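Local coordinates for protein Crov588 (Cafeteriavirus, PDB 6NYR) that is of unknown function but folds as a circular leucine-rich repeat protein built from tandem FNIP repeats, a form that may serve in protein binding, at residues G435-Q440 / G457-Q462. Residues are numbered along the deposited sequence; the frame is centred on the assembly and turned at random.
Sequences GCKFNQ and GHCFNQ
Asn439 reaches across to 457-462 with its amide. CG stands anti to the backbone N (chi1 -170°), which carries OD1 over to the neighbouring backbone. There OD1 takes two hydrogen bonds. Asn461 N donates to Asn439 OD1 at 3.0 Å. Gln462 NE2 donates to Asn439 OD1 at 3.1 Å. Both donors sit above the carbonyl plane of Asn439 and not on a lone pair. Gln462 points at Asn439 from CB onward, and its bend at chi2 lays NE2 beside Asn439 OD1. The two side chains cross at about a right angle, with their amide planes 38° apart. A weak bond from Gln462 NE2 to Asn439 O adds to the grip.

The two segments are equivalent loops of successive 22-residue turns of the leucine-rich solenoid, each after a short parallel strand (431-433 and 453-455). One 44-residue FNIP repeat spans two such turns. The asparagine link recurs along it: Asn461 OD1 in turn accepts from Asn483 N and Gln484 NE2, while Asn417 OD1 serves Asn439 N and Gln440 NE2.

Cys459 makes the second large patch. Cys459 N donates to Cys436 O at 2.9 Å, nearly along the C=O axis. Cys459 SG lies anti to its own carbonyl carbon (chi1 -68°) and rests 3.8 Å from Lys437 CA. Cys436 SG is 4.4 Å from Cys459 SG, so the sulfurs are neighbours and not a disulfide.

Phe460 and Phe438 run side by side and point the same way, with Phe460 CD1 4.0 Å from Phe438 CE2. Gln440 O lies at the edge of the Phe460 ring. Gln462 N sits over one face of that ring, as Gln440 N does over Phe438. A water lies within hydrogen-bonding distance of Gly435 O and Phe438 O and accepts a weak bond from Gly457 N.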
loop_
_atom_site.group_PDB
_atom_site.type_symbol
_atom_site.label_atom_id
_atom_site.label_comp_id
_atom_site.label_asym_id
_atom_site.label_seq_id
_atom_site.Cartn_x
_atom_site.Cartn_y
_atom_site.Cartn_z
ATOM N N GLY A 435 -23.713 -3.368 2.978
ATOM C CA GLY A 435 -23.153 -3.998 1.805
ATOM C C GLY A 435 -24.029 -3.836 0.576
ATOM O O GLY A 435 -24.956 -3.025 0.522
ATOM N N CYS A 436 -23.715 -4.646 -0.438
ATOM C CA CYS A 436 -24.347 -4.506 -1.747
ATOM C C CYS A 436 -25.867 -4.522 -1.645
ATOM O O CYS A 436 -26.540 -3.596 -2.114
ATOM C CB CYS A 436 -23.852 -5.628 -2.668
ATOM S SG CYS A 436 -24.558 -5.651 -4.332
ATOM N N LYS A 437 -26.424 -5.559 -1.026
ATOM C CA LYS A 437 -27.832 -5.876 -1.194
ATOM C C LYS A 437 -28.779 -5.163 -0.235
ATOM O O LYS A 437 -29.997 -5.235 -0.439
ATOM C CB LYS A 437 -28.056 -7.386 -1.042
ATOM C CG LYS A 437 -27.531 -8.284 -2.145
ATOM C CD LYS A 437 -28.343 -8.045 -3.412
ATOM C CE LYS A 437 -28.173 -9.179 -4.400
ATOM N NZ LYS A 437 -29.054 -10.316 -3.934
ATOM N N PHE A 438 -28.286 -4.492 0.801
ATOM C CA PHE A 438 -29.202 -3.912 1.774
ATOM C C PHE A 438 -30.102 -2.876 1.110
ATOM O O PHE A 438 -29.623 -1.956 0.437
ATOM C CB PHE A 438 -28.449 -3.262 2.929
ATOM C CG PHE A 438 -29.357 -2.624 3.944
ATOM C CD1 PHE A 438 -29.950 -3.387 4.936
ATOM C CD2 PHE A 438 -29.636 -1.268 3.891
ATOM C CE1 PHE A 438 -30.788 -2.805 5.867
ATOM C CE2 PHE A 438 -30.475 -0.684 4.819
ATOM C CZ PHE A 438 -31.051 -1.451 5.806
ATOM N N ASN A 439 -31.410 -3.024 1.311
ATOM C CA ASN A 439 -32.397 -2.145 0.695
ATOM C C ASN A 439 -33.722 -2.233 1.444
ATOM O O ASN A 439 -34.764 -2.512 0.843
ATOM C CB ASN A 439 -32.584 -2.517 -0.778
ATOM C CG ASN A 439 -33.405 -1.499 -1.535
ATOM O OD1 ASN A 439 -33.566 -0.363 -1.094
ATOM N ND2 ASN A 439 -33.936 -1.901 -2.680
ATOM N N GLN A 440 -33.686 -2.007 2.753
ATOM C CA GLN A 440 -34.873 -1.964 3.592
ATOM C C GLN A 440 -35.072 -0.545 4.112
ATOM O O GLN A 440 -34.133 0.248 4.210
ATOM C CB GLN A 440 -34.760 -2.942 4.766
ATOM C CG GLN A 440 -34.472 -4.378 4.371
ATOM C CD GLN A 440 -35.614 -5.020 3.606
ATOM O OE1 GLN A 440 -36.774 -4.619 3.739
ATOM N NE2 GLN A 440 -35.293 -6.025 2.801
ATOM N N GLY A 457 -24.597 0.560 0.236
ATOM C CA GLY A 457 -24.091 -0.196 -0.888
ATOM C C GLY A 457 -24.893 0.009 -2.157
ATOM O O GLY A 457 -25.689 0.943 -2.283
ATOM N N HIS A 458 -24.695 -0.911 -3.105
ATOM C CA HIS A 458 -25.223 -0.727 -4.453
ATOM C C HIS A 458 -26.735 -0.561 -4.454
ATOM O O HIS A 458 -27.265 0.297 -5.171
ATOM C CB HIS A 458 -24.824 -1.919 -5.325
ATOM C CG HIS A 458 -25.151 -1.751 -6.776
ATOM N ND1 HIS A 458 -24.200 -1.439 -7.724
ATOM C CD2 HIS A 458 -26.323 -1.869 -7.445
ATOM C CE1 HIS A 458 -24.772 -1.369 -8.912
ATOM N NE2 HIS A 458 -26.062 -1.624 -8.770
ATOM N N CYS A 459 -27.447 -1.347 -3.646
ATOM C CA CYS A 459 -28.877 -1.513 -3.853
ATOM C C CYS A 459 -29.745 -0.526 -3.082
ATOM O O CYS A 459 -30.897 -0.304 -3.476
ATOM C CB CYS A 459 -29.318 -2.930 -3.457
ATOM S SG CYS A 459 -28.713 -4.268 -4.502
ATOM N N PHE A 460 -29.246 0.058 -1.997
ATOM C CA PHE A 460 -30.104 0.893 -1.168
ATOM C C PHE A 460 -30.750 1.999 -1.994
ATOM O O PHE A 460 -30.059 2.793 -2.641
ATOM C CB PHE A 460 -29.316 1.511 -0.016
ATOM C CG PHE A 460 -30.162 2.363 0.880
ATOM C CD1 PHE A 460 -31.048 1.775 1.766
ATOM C CD2 PHE A 460 -30.092 3.742 0.823
ATOM C CE1 PHE A 460 -31.840 2.549 2.586
ATOM C CE2 PHE A 460 -30.882 4.520 1.648
ATOM C CZ PHE A 460 -31.756 3.923 2.526
ATOM N N ASN A 461 -32.079 2.056 -1.959
ATOM C CA ASN A 461 -32.826 3.047 -2.727
ATOM C C ASN A 461 -34.166 3.319 -2.044
ATOM O O ASN A 461 -35.226 3.319 -2.674
ATOM C CB ASN A 461 -33.014 2.578 -4.170
ATOM C CG ASN A 461 -33.613 3.644 -5.062
ATOM O OD1 ASN A 461 -33.512 4.834 -4.776
ATOM N ND2 ASN A 461 -34.243 3.219 -6.149
ATOM N N GLN A 462 -34.125 3.574 -0.739
ATOM C CA GLN A 462 -35.310 3.895 0.039
ATOM C C GLN A 462 -35.306 5.371 0.416
ATOM O O GLN A 462 -34.252 6.011 0.491
ATOM C CB GLN A 462 -35.394 3.047 1.313
ATOM C CG GLN A 462 -35.458 1.546 1.088
ATOM C CD GLN A 462 -36.696 1.121 0.326
ATOM O OE1 GLN A 462 -37.742 1.767 0.403
ATOM N NE2 GLN A 462 -36.584 0.021 -0.409
HETATM O O HOH W 1 -26.756 -1.295 0.050
#